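Local coordinates for protein cellulose 1,4-beta-cellobiosidase (Thermobifida fusca, PDB 4JJJ) that probably releases cellobiose from cellulose chains, this chain being the family 48 glycoside hydrolase domain of a larger cellulase, at residues Y55-L59 and F620-E625; A61-R65 and A631-E635; P102-P107 and L119-V125. The protein carries 1 engineered substitution. All coordinates share one frame; numbering follows the deposited sequence. Where two conformers were deposited one is given.

Interaction 1 of 3, residues Y55-L59 and F620-E625; sequences YYLWL and FWAQVE. With BGC (beta-D-glucopyranose), chain B; BGC (beta-D-glucopyranose), chain C; GLC (alpha-D-glucopyranose), chain D.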
loop_
_atom_site.group_PDB
_atom_site.type_symbol
_atom_site.label_atom_id
_atom_site.label_comp_id
_atom_site.label_asym_id
_atom_site.label_seq_id
_atom_site.Cartn_x
_atom_site.Cartn_y
_atom_site.Cartn_z
ATOM N N TYR A 55 5.362 -7.823 4.697
ATOM C CA TYR A 55 5.188 -8.300 6.033
ATOM C C TYR A 55 5.788 -9.709 6.255
ATOM O O TYR A 55 6.299 -9.998 7.320
ATOM C CB TYR A 55 3.710 -8.257 6.460
ATOM C CG TYR A 55 3.284 -6.934 6.999
ATOM C CD1 TYR A 55 3.390 -6.657 8.367
ATOM C CD2 TYR A 55 2.752 -5.942 6.171
ATOM C CE1 TYR A 55 2.983 -5.444 8.850
ATOM C CE2 TYR A 55 2.376 -4.669 6.683
ATOM C CZ TYR A 55 2.461 -4.432 7.993
ATOM O OH TYR A 55 2.062 -3.249 8.562
ATOM N N TYR A 56 5.766 -10.537 5.216
ATOM C CA TYR A 56 6.378 -11.863 5.259
ATOM C C TYR A 56 7.872 -11.695 5.463
ATOM O O TYR A 56 8.482 -12.322 6.331
ATOM C CB TYR A 56 6.037 -12.608 3.995
ATOM C CG TYR A 56 6.573 -14.020 3.804
ATOM C CD1 TYR A 56 7.068 -14.803 4.850
ATOM C CD2 TYR A 56 6.601 -14.550 2.487
ATOM C CE1 TYR A 56 7.569 -16.106 4.583
ATOM C CE2 TYR A 56 7.101 -15.818 2.215
ATOM C CZ TYR A 56 7.608 -16.513 3.289
ATOM O OH TYR A 56 8.211 -17.765 2.966
ATOM N N LEU A 57 8.462 -10.752 4.761
ATOM C CA LEU A 57 9.901 -10.403 4.966
ATOM C C LEU A 57 10.081 -10.025 6.411
ATOM O O LEU A 57 11.044 -10.453 7.097
ATOM C CB LEU A 57 10.360 -9.307 4.084
ATOM C CG LEU A 57 10.310 -9.590 2.605
ATOM C CD1 LEU A 57 10.699 -8.348 1.834
ATOM C CD2 LEU A 57 11.243 -10.771 2.201
ATOM N N TRP A 58 9.232 -9.097 6.925
ATOM C CA TRP A 58 9.385 -8.586 8.268
ATOM C C TRP A 58 9.377 -9.710 9.309
ATOM O O TRP A 58 10.204 -9.760 10.266
ATOM C CB TRP A 58 8.317 -7.554 8.614
ATOM C CG TRP A 58 8.645 -6.539 9.607
ATOM C CD1 TRP A 58 9.729 -6.425 10.465
ATOM C CD2 TRP A 58 7.852 -5.346 9.820
ATOM N NE1 TRP A 58 9.642 -5.262 11.186
ATOM C CE2 TRP A 58 8.481 -4.588 10.827
ATOM C CE3 TRP A 58 6.629 -4.905 9.262
ATOM C CZ2 TRP A 58 7.968 -3.364 11.293
ATOM C CZ3 TRP A 58 6.104 -3.662 9.720
ATOM C CH2 TRP A 58 6.790 -2.900 10.703
ATOM N N LEU A 59 8.448 -10.697 9.132
ATOM C CA LEU A 59 8.349 -11.776 10.064
ATOM C C LEU A 59 9.609 -12.630 10.054
ATOM O O LEU A 59 10.108 -12.997 11.137
ATOM C CB LEU A 59 7.188 -12.645 9.638
ATOM C CG LEU A 59 6.814 -13.836 10.563
ATOM C CD1 LEU A 59 6.155 -13.356 11.833
ATOM C CD2 LEU A 59 5.926 -14.806 9.825
ATOM N N PHE A 620 -3.113 -11.456 7.301
ATOM C CA PHE A 620 -1.649 -11.773 7.367
ATOM C C PHE A 620 -0.808 -10.639 7.955
ATOM O O PHE A 620 -0.015 -10.823 8.883
ATOM C CB PHE A 620 -1.140 -12.201 6.030
ATOM C CG PHE A 620 0.307 -12.654 6.040
ATOM C CD1 PHE A 620 0.657 -13.918 6.562
ATOM C CD2 PHE A 620 1.356 -11.847 5.606
ATOM C CE1 PHE A 620 1.966 -14.364 6.606
ATOM C CE2 PHE A 620 2.668 -12.293 5.671
ATOM C CZ PHE A 620 2.983 -13.548 6.173
ATOM N N TRP A 621 -0.990 -9.462 7.409
ATOM C CA TRP A 621 -0.200 -8.310 7.808
ATOM C C TRP A 621 -0.438 -8.056 9.274
ATOM O O TRP A 621 0.475 -7.702 9.972
ATOM C CB TRP A 621 -0.478 -7.129 6.946
ATOM C CG TRP A 621 -1.765 -6.321 7.155
ATOM C CD1 TRP A 621 -2.870 -6.350 6.399
ATOM C CD2 TRP A 621 -2.066 -5.351 8.219
ATOM N NE1 TRP A 621 -3.794 -5.478 6.854
ATOM C CE2 TRP A 621 -3.319 -4.817 7.951
ATOM C CE3 TRP A 621 -1.321 -4.814 9.281
ATOM C CZ2 TRP A 621 -3.889 -3.830 8.708
ATOM C CZ3 TRP A 621 -1.861 -3.841 10.025
ATOM C CH2 TRP A 621 -3.165 -3.340 9.754
ATOM N N ALA A 622 -1.641 -8.183 9.766
ATOM C CA ALA A 622 -1.974 -7.851 11.150
ATOM C C ALA A 622 -1.315 -8.870 12.084
ATOM O O ALA A 622 -0.863 -8.551 13.180
ATOM C CB ALA A 622 -3.488 -7.801 11.358
ATOM N N GLN A 623 -1.410 -10.162 11.702
ATOM C CA GLN A 623 -0.819 -11.202 12.533
ATOM C C GLN A 623 0.680 -11.037 12.605
ATOM O O GLN A 623 1.281 -11.264 13.662
ATOM C CB GLN A 623 -1.231 -12.591 12.034
ATOM C CG GLN A 623 -2.765 -12.823 12.031
ATOM C CD GLN A 623 -3.352 -12.630 13.432
ATOM O OE1 GLN A 623 -2.896 -13.260 14.406
ATOM N NE2 GLN A 623 -4.325 -11.781 13.574
ATOM N N VAL A 624 1.322 -10.659 11.499
ATOM C CA VAL A 624 2.772 -10.336 11.521
ATOM C C VAL A 624 3.003 -9.111 12.369
ATOM O O VAL A 624 3.891 -9.058 13.210
ATOM C CB VAL A 624 3.307 -10.187 10.089
ATOM C CG1 VAL A 624 4.712 -9.668 10.156
ATOM C CG2 VAL A 624 3.233 -11.479 9.297
ATOM N N GLU A 625 2.166 -8.078 12.244
ATOM C CA GLU A 625 2.325 -6.838 12.998
ATOM C C GLU A 625 2.415 -7.172 14.466
ATOM O O GLU A 625 3.296 -6.749 15.210
ATOM C CB GLU A 625 1.155 -5.863 12.693
ATOM C CG GLU A 625 1.478 -4.468 13.086
ATOM C CD GLU A 625 2.017 -3.649 11.936
ATOM O OE1 GLU A 625 3.183 -3.290 11.944
ATOM O OE2 GLU A 625 1.308 -3.373 10.935
HETATM C C2 BGC B . -6.178 -3.508 4.508
HETATM C C3 BGC B . -4.776 -3.221 3.977
HETATM C C4 BGC B . -4.702 -1.779 3.396
HETATM C C5 BGC B . -5.316 -0.730 4.358
HETATM C C6 BGC B . -5.393 0.622 3.689
HETATM C C1 BGC B . -6.649 -2.433 5.470
HETATM O O2 BGC B . -6.181 -4.744 5.209
HETATM O O3 BGC B . -4.474 -4.231 2.984
HETATM O O4 BGC B . -3.320 -1.476 3.115
HETATM O O5 BGC B . -6.617 -1.188 4.745
HETATM O O6 BGC B . -6.153 0.558 2.498
HETATM C C2 BGC C . -10.177 -0.281 7.706
HETATM C C3 BGC C . -9.484 -0.882 6.488
HETATM C C4 BGC C . -8.453 -1.946 6.919
HETATM C C5 BGC C . -8.949 -2.955 7.973
HETATM C C6 BGC C . -7.821 -3.766 8.617
HETATM C C1 BGC C . -10.666 -1.359 8.643
HETATM O O1 BGC C . -11.241 -0.674 9.803
HETATM O O2 BGC C . -11.272 0.517 7.144
HETATM O O3 BGC C . -8.843 0.134 5.712
HETATM O O4 BGC C . -7.979 -2.710 5.809
HETATM O O5 BGC C . -9.608 -2.267 9.036
HETATM O O6 BGC C . -6.939 -2.976 9.372
HETATM C C1 GLC D . -10.809 -1.797 8.674
HETATM C C2 GLC D . -10.475 -0.704 7.741
HETATM C C3 GLC D . -9.734 -1.261 6.496
HETATM C C4 GLC D . -8.491 -2.054 6.917
HETATM C C5 GLC D . -8.960 -3.081 7.952
HETATM C C6 GLC D . -7.877 -3.906 8.584
HETATM O O1 GLC D . -11.649 -2.577 7.919
HETATM O O2 GLC D . -11.746 -0.135 7.200
HETATM O O3 GLC D . -9.432 -0.231 5.569
HETATM O O4 GLC D . -7.974 -2.782 5.784
HETATM O O5 GLC D . -9.600 -2.423 9.047
HETATM O O6 GLC D . -7.046 -3.064 9.302
#
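Torsions of Trp621 and Glu625 bring an indole and a carboxylate up to Tyr55. The helix backbone puts Trp621 CB over one face of the Tyr55 ring, a CH-pi contact 3.7 Å from CB to the ring centroid, and a chi1 of 77°, with CG between the backbone N and the carbonyl carbon, turns the indole alongside the phenol. Glu625 sets off with CG anti to N and then bends at chi2 (95°), bringing its carboxylate to the phenol edge, with the two planes almost perpendicular (89°). Tyr55 OH donates to Glu625 OE2 in a very short hydrogen bond (2.5 Å). That oxygen also accepts from Trp420 NE1, while OE1 forms a salt bridge with Lys507, so the buried carboxylate is held at both oxygens.

At another part of the phenol edge, Val624 CG1 lies 3.7 Å from Tyr55 CD1 and rests on Leu59 CB at 3.9 Å. The edge of the Phe620 ring meets the backbone at the adjoining Tyr56, CE2 3.6 Å from Tyr56 N. Trp621 NE1 gives a nearly straight hydrogen bond to O2 of the chain B glucose, 3.0 Å away in the indole plane. Trp621 belongs to the glycan pocket and lies next to Glu51, the predicted proton donor; its packing on Tyr55 is consistent with holding it there. Helices 50-67 and 620-637 run roughly parallel here, flanked by helices 416-432, 499-516 and 223-242.

Interaction 2 of 3, residues A61-R65 and A631-E635; sequences AYYGR and AAHDE. With ZN (zinc ion), chain S.
Tyr62 and Glu635 provide the direct polar link. The phenol OH donates to Glu635 OE1 at 2.6 Å, meeting the oxygen nearly in line with its C-O bond and close to the ring plane, while the carboxylate is turned 70° from that plane. Glu635 is extended at both chi1 (175°) and chi2 (178°), which carries the carboxylate far enough to meet the phenol; its other oxygen, OE2, accepts from Trp239 NE1.

Apolar contact lies on the same tyrosine. Ala631 CB sits over one ring face, 3.8 Å from the centroid of Tyr62, as a CH-pi contact, and Ala632 CB lies more loosely, 4.5 Å from Tyr62 CZ. An alanine in place of Tyr62 would probably deprive Glu635 OE1 of its phenol donor and open a gap over the methyl group of Ala631.

Arg65 contributes charge and water. Its guanidinium lays one face against the backbone and first side-chain carbons of Glu635, with CZ 3.7 Å from Glu635 CA. No N-H points at the carboxylate, and Arg65 NE stays 4.6 Å from Glu635 OE1, beyond a salt bridge. Two waters bridge the helices instead: one takes a hydrogen bond from Arg65 NH1 and gives one to Ala631 O, the other links NH2 to Asp634 O.

Metal binding occupies another side of helix 631-635. His633 NE2 binds a zinc ion at 2.0 Å, together with Glu526 and a water, and His633 ND1 donates to Asp634 OD1, a His-carboxylate pair that probably fixes the imidazole's rotation. The domain is an (alpha/alpha)6 barrel, and these helices, early and last in the chain, run in the same general direction, consistent with neighbours in its inner layer.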
loop_
_atom_site.group_PDB
_atom_site.type_symbol
_atom_site.label_atom_id
_atom_site.label_comp_id
_atom_site.label_asym_id
_atom_site.label_seq_id
_atom_site.Cartn_x
_atom_site.Cartn_y
_atom_site.Cartn_z
ATOM N N ALA A 61 12.543 -11.667 9.119
ATOM C CA ALA A 61 13.736 -10.944 9.593
ATOM C C ALA A 61 13.805 -11.032 11.107
ATOM O O ALA A 61 14.884 -11.215 11.730
ATOM C CB ALA A 61 13.693 -9.478 9.095
ATOM N N TYR A 62 12.685 -10.857 11.799
ATOM C CA TYR A 62 12.627 -11.031 13.261
ATOM C C TYR A 62 12.922 -12.476 13.635
ATOM O O TYR A 62 13.589 -12.706 14.634
ATOM C CB TYR A 62 11.304 -10.595 13.871
ATOM C CG TYR A 62 11.338 -9.158 14.393
ATOM C CD1 TYR A 62 10.573 -8.176 13.812
ATOM C CD2 TYR A 62 12.141 -8.859 15.443
ATOM C CE1 TYR A 62 10.593 -6.876 14.277
ATOM C CE2 TYR A 62 12.201 -7.542 15.912
ATOM C CZ TYR A 62 11.386 -6.547 15.335
ATOM O OH TYR A 62 11.421 -5.179 15.706
ATOM N N TYR A 63 12.517 -13.436 12.852
ATOM C CA TYR A 63 12.939 -14.794 13.082
ATOM C C TYR A 63 14.453 -14.932 13.039
ATOM O O TYR A 63 15.051 -15.595 13.912
ATOM C CB TYR A 63 12.253 -15.772 12.114
ATOM C CG TYR A 63 12.558 -17.248 12.459
ATOM C CD1 TYR A 63 11.906 -17.839 13.534
ATOM C CD2 TYR A 63 13.548 -17.911 11.798
ATOM C CE1 TYR A 63 12.176 -19.164 13.849
ATOM C CE2 TYR A 63 13.851 -19.246 12.092
ATOM C CZ TYR A 63 13.158 -19.828 13.121
ATOM O OH TYR A 63 13.447 -21.159 13.564
ATOM N N GLY A 64 15.115 -14.353 12.049
ATOM C CA GLY A 64 16.570 -14.257 12.069
ATOM C C GLY A 64 17.178 -13.625 13.253
ATOM O O GLY A 64 18.181 -14.082 13.779
ATOM N N ARG A 65 16.590 -12.546 13.732
ATOM C CA ARG A 65 17.077 -11.878 14.932
ATOM C C ARG A 65 17.070 -12.799 16.117
ATOM O O ARG A 65 18.057 -12.913 16.860
ATOM C CB ARG A 65 16.271 -10.631 15.287
ATOM C CG ARG A 65 16.746 -9.911 16.534
ATOM C CD ARG A 65 15.915 -8.704 16.976
ATOM N NE ARG A 65 16.662 -8.059 18.055
ATOM C CZ ARG A 65 16.700 -8.476 19.297
ATOM N NH1 ARG A 65 15.851 -9.377 19.824
ATOM N NH2 ARG A 65 17.589 -7.885 20.080
ATOM N N ALA A 631 8.198 -9.211 19.399
ATOM C CA ALA A 631 9.666 -9.222 19.181
ATOM C C ALA A 631 10.324 -7.892 19.488
ATOM O O ALA A 631 11.423 -7.864 20.040
ATOM C CB ALA A 631 10.011 -9.704 17.838
ATOM N N ALA A 632 9.706 -6.756 19.091
ATOM C CA ALA A 632 10.251 -5.442 19.361
ATOM C C ALA A 632 10.373 -5.224 20.845
ATOM O O ALA A 632 11.289 -4.527 21.317
ATOM C CB ALA A 632 9.451 -4.343 18.717
ATOM N N HIS A 633 9.402 -5.690 21.602
ATOM C CA HIS A 633 9.441 -5.469 23.048
ATOM C C HIS A 633 10.772 -6.009 23.600
ATOM O O HIS A 633 11.439 -5.335 24.349
ATOM C CB HIS A 633 8.249 -6.084 23.803
ATOM C CG HIS A 633 8.397 -5.970 25.312
ATOM N ND1 HIS A 633 9.285 -6.744 26.028
ATOM C CD2 HIS A 633 7.800 -5.159 26.202
ATOM C CE1 HIS A 633 9.227 -6.395 27.295
ATOM N NE2 HIS A 633 8.335 -5.443 27.415
ATOM N N ASP A 634 11.138 -7.235 23.253
ATOM C CA ASP A 634 12.372 -7.761 23.838
ATOM C C ASP A 634 13.640 -7.162 23.237
ATOM O O ASP A 634 14.620 -6.973 23.909
ATOM C CB ASP A 634 12.377 -9.263 23.846
ATOM C CG ASP A 634 11.626 -9.829 25.117
ATOM O OD1 ASP A 634 10.844 -9.062 25.810
ATOM O OD2 ASP A 634 11.901 -11.021 25.412
ATOM N N GLU A 635 13.598 -6.786 21.943
ATOM C CA GLU A 635 14.665 -6.047 21.282
ATOM C C GLU A 635 14.972 -4.767 22.037
ATOM O O GLU A 635 16.188 -4.419 22.261
ATOM C CB GLU A 635 14.198 -5.697 19.867
ATOM C CG GLU A 635 15.171 -4.804 19.074
ATOM C CD GLU A 635 14.660 -4.528 17.639
ATOM O OE1 GLU A 635 13.465 -4.865 17.360
ATOM O OE2 GLU A 635 15.377 -3.800 16.907
HETATM ZN ZN ZN S . 7.712 -4.827 29.221
HETATM O O HOH W 1 13.167 -9.949 19.250
HETATM O O HOH W 2 17.166 -8.240 23.149
HETATM O O HOH W 3 6.829 -6.391 30.213
#

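Interaction 3 of 3, residues P102-P107 and L119-V125; sequences PATYIP and LMNNVPV. With BGC (beta-D-glucopyranose), chain E; BGC (beta-D-glucopyranose), chain F.
Tyr105 and Val123 form the apolar centre. A chi1 of 178° extends the Tyr105 ring away from its own N and toward the 119-125 loop, where Val123 CG1 lies over one face, 3.9 Å from the ring centroid; Pro107 N approaches the opposite face, so the ring is sandwiched. Val123 CG2 touches Tyr105 CD2 at 3.5 Å, and Met120 CB comes up at the ring edge. Farther out, Val125 CG1 packs on Pro102 CD at 3.9 Å, and Ile106 CD1 meets Leu119 CD1.

Both segments are irregular loops of the family 48 domain, separated by eleven residues that include the short strand 117-118, and a type I beta turn from Met120 to Val123 brings the valine back over the tyrosine. The backbones meet where Met120 N donates to Tyr105 O at 2.9 Å. Beside this bond a water accepts from Tyr105 N and donates to the carbonyls of Met120 and Val123, linking the two loops.

At the polar edge the 102-107 loop faces the bound glycan. Thr104 uses its main chain twice: its N donates to O2 of the chain F glucose at 3.1 Å, and its O accepts from O6 of the chain E glucose at 2.7 Å.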
loop_
_atom_site.group_PDB
_atom_site.type_symbol
_atom_site.label_atom_id
_atom_site.label_comp_id
_atom_site.label_asym_id
_atom_site.label_seq_id
_atom_site.Cartn_x
_atom_site.Cartn_y
_atom_site.Cartn_z
ATOM N N PRO A 102 7.484 9.035 -22.335
ATOM C CA PRO A 102 7.121 7.943 -21.436
ATOM C C PRO A 102 5.769 7.385 -21.497
ATOM O O PRO A 102 5.602 6.187 -21.205
ATOM C CB PRO A 102 7.371 8.529 -20.034
ATOM C CG PRO A 102 8.112 9.784 -20.212
ATOM C CD PRO A 102 7.840 10.276 -21.630
ATOM N N ALA A 103 4.790 8.197 -21.883
ATOM C CA ALA A 103 3.399 7.828 -21.802
ATOM C C ALA A 103 2.615 8.872 -22.560
ATOM O O ALA A 103 3.100 10.002 -22.752
ATOM C CB ALA A 103 2.941 7.754 -20.348
ATOM N N THR A 104 1.381 8.533 -22.920
ATOM C CA THR A 104 0.399 9.487 -23.405
ATOM C C THR A 104 -0.553 9.856 -22.312
ATOM O O THR A 104 -1.110 8.978 -21.643
ATOM C CB THR A 104 -0.389 8.914 -24.653
ATOM O OG1 THR A 104 0.580 8.562 -25.682
ATOM C CG2 THR A 104 -1.364 10.009 -25.172
ATOM N N TYR A 105 -0.786 11.151 -22.104
ATOM C CA TYR A 105 -1.737 11.551 -21.116
ATOM C C TYR A 105 -3.164 11.038 -21.325
ATOM O O TYR A 105 -3.699 11.088 -22.448
ATOM C CB TYR A 105 -1.788 13.067 -21.068
ATOM C CG TYR A 105 -2.778 13.674 -20.115
ATOM C CD1 TYR A 105 -2.529 13.769 -18.762
ATOM C CD2 TYR A 105 -3.971 14.238 -20.550
ATOM C CE1 TYR A 105 -3.445 14.298 -17.891
ATOM C CE2 TYR A 105 -4.870 14.822 -19.708
ATOM C CZ TYR A 105 -4.641 14.923 -18.375
ATOM O OH TYR A 105 -5.532 15.561 -17.555
ATOM N N ILE A 106 -3.766 10.568 -20.229
ATOM C CA ILE A 106 -5.194 10.272 -20.187
ATOM C C ILE A 106 -5.708 10.968 -18.937
ATOM O O ILE A 106 -5.149 10.746 -17.833
ATOM C CB ILE A 106 -5.449 8.744 -20.098
ATOM C CG1 ILE A 106 -5.006 8.006 -21.358
ATOM C CG2 ILE A 106 -6.893 8.485 -19.789
ATOM C CD1 ILE A 106 -4.894 6.514 -21.204
ATOM N N PRO A 107 -6.735 11.779 -19.020
ATOM C CA PRO A 107 -7.196 12.422 -17.769
ATOM C C PRO A 107 -7.908 11.478 -16.866
ATOM O O PRO A 107 -8.628 10.586 -17.314
ATOM C CB PRO A 107 -8.185 13.489 -18.286
ATOM C CG PRO A 107 -8.655 12.923 -19.535
ATOM C CD PRO A 107 -7.521 12.278 -20.192
ATOM N N LEU A 119 -7.145 9.136 -24.679
ATOM C CA LEU A 119 -5.829 9.694 -24.890
ATOM C C LEU A 119 -5.887 11.122 -25.382
ATOM O O LEU A 119 -6.723 11.437 -26.247
ATOM C CB LEU A 119 -5.066 8.886 -25.909
ATOM C CG LEU A 119 -4.501 7.523 -25.552
ATOM C CD1 LEU A 119 -5.503 6.451 -25.194
ATOM C CD2 LEU A 119 -3.737 7.073 -26.791
ATOM N N MET A 120 -5.002 11.966 -24.851
ATOM C CA MET A 120 -4.880 13.384 -25.263
ATOM C C MET A 120 -3.437 13.696 -25.645
ATOM O O MET A 120 -2.544 13.855 -24.831
ATOM C CB MET A 120 -5.403 14.329 -24.193
ATOM C CG MET A 120 -6.871 14.139 -23.889
ATOM S SD MET A 120 -7.521 15.259 -22.668
ATOM C CE MET A 120 -9.253 14.787 -22.706
ATOM N N ASN A 121 -3.165 13.708 -26.923
ATOM C CA ASN A 121 -1.803 14.014 -27.366
ATOM C C ASN A 121 -1.340 15.463 -27.235
ATOM O O ASN A 121 -0.088 15.704 -27.336
ATOM C CB ASN A 121 -1.631 13.652 -28.860
ATOM C CG ASN A 121 -1.741 12.179 -29.091
ATOM O OD1 ASN A 121 -1.212 11.385 -28.317
ATOM N ND2 ASN A 121 -2.476 11.794 -30.114
ATOM N N ASN A 122 -2.246 16.383 -27.005
ATOM C CA ASN A 122 -1.891 17.837 -26.850
ATOM C C ASN A 122 -1.401 18.175 -25.454
ATOM O O ASN A 122 -1.011 19.301 -25.211
ATOM C CB ASN A 122 -3.057 18.765 -27.238
ATOM C CG ASN A 122 -4.278 18.637 -26.335
ATOM O OD1 ASN A 122 -4.428 17.712 -25.548
ATOM N ND2 ASN A 122 -5.170 19.593 -26.455
ATOM N N VAL A 123 -1.416 17.198 -24.523
ATOM C CA VAL A 123 -0.958 17.469 -23.174
ATOM C C VAL A 123 0.499 17.056 -23.084
ATOM O O VAL A 123 0.821 15.924 -23.358
ATOM C CB VAL A 123 -1.818 16.727 -22.171
ATOM C CG1 VAL A 123 -1.143 16.733 -20.824
ATOM C CG2 VAL A 123 -3.205 17.318 -22.085
ATOM N N PRO A 124 1.391 17.999 -22.791
ATOM C CA PRO A 124 2.797 17.668 -22.676
ATOM C C PRO A 124 3.107 16.670 -21.529
ATOM O O PRO A 124 2.557 16.819 -20.469
ATOM C CB PRO A 124 3.464 19.008 -22.445
ATOM C CG PRO A 124 2.467 20.038 -22.810
ATOM C CD PRO A 124 1.132 19.454 -22.684
ATOM N N VAL A 125 3.910 15.682 -21.857
ATOM C CA VAL A 125 4.496 14.700 -20.930
ATOM C C VAL A 125 5.998 14.957 -20.874
ATOM O O VAL A 125 6.731 15.169 -21.903
ATOM C CB VAL A 125 4.130 13.276 -21.346
ATOM C CG1 VAL A 125 4.655 12.144 -20.443
ATOM C CG2 VAL A 125 2.605 13.189 -21.447
HETATM C C2 BGC E . -3.434 2.927 -19.268
HETATM C C3 BGC E . -2.472 2.773 -20.440
HETATM C C4 BGC E . -1.742 4.115 -20.707
HETATM C C5 BGC E . -1.095 4.595 -19.405
HETATM C C6 BGC E . -0.480 6.028 -19.555
HETATM C C1 BGC E . -2.648 3.396 -18.045
HETATM O O2 BGC E . -3.983 1.647 -19.023
HETATM O O3 BGC E . -3.258 2.390 -21.592
HETATM O O4 BGC E . -0.672 3.933 -21.633
HETATM O O5 BGC E . -2.107 4.679 -18.394
HETATM O O6 BGC E . -1.475 7.022 -19.795
HETATM C C2 BGC F . 0.378 4.426 -23.663
HETATM C C3 BGC F . 0.210 4.693 -25.175
HETATM C C4 BGC F . -0.706 3.627 -25.792
HETATM C C5 BGC F . -2.019 3.481 -24.977
HETATM C C6 BGC F . -3.078 2.479 -25.445
HETATM C C1 BGC F . -0.969 4.269 -23.008
HETATM O O2 BGC F . 1.105 5.495 -23.161
HETATM O O3 BGC F . 1.507 4.626 -25.835
HETATM O O4 BGC F . -1.228 4.192 -27.073
HETATM O O5 BGC F . -1.623 3.121 -23.605
HETATM O O6 BGC F . -4.434 2.913 -25.307
HETATM O O HOH W 4 0.058 13.296 -24.018
#

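In the fold
Interactions 1 and 2 join the same two helices, 50-67 and 620-637, at successive levels with centres about 12 Å apart. In both, a tyrosine of the first helix donates to a glutamate of the second. Interaction 1, the more central, is wholly buried and includes a tryptophan of a glycan pocket close to the predicted proton donor; interaction 2 lies farther out, where waters, a partly exposed arginine and a zinc ion enter. Interaction 3 stands on the opposite side of the chain's centre, its own centre about 39 Å from that of interaction 1, and is nested in sequence within the long excursion between those helices. It pairs loops in a partly buried contact, relying on one backbone bond, a bridging water and packing around a tyrosine ring, and touches separate bound sugars.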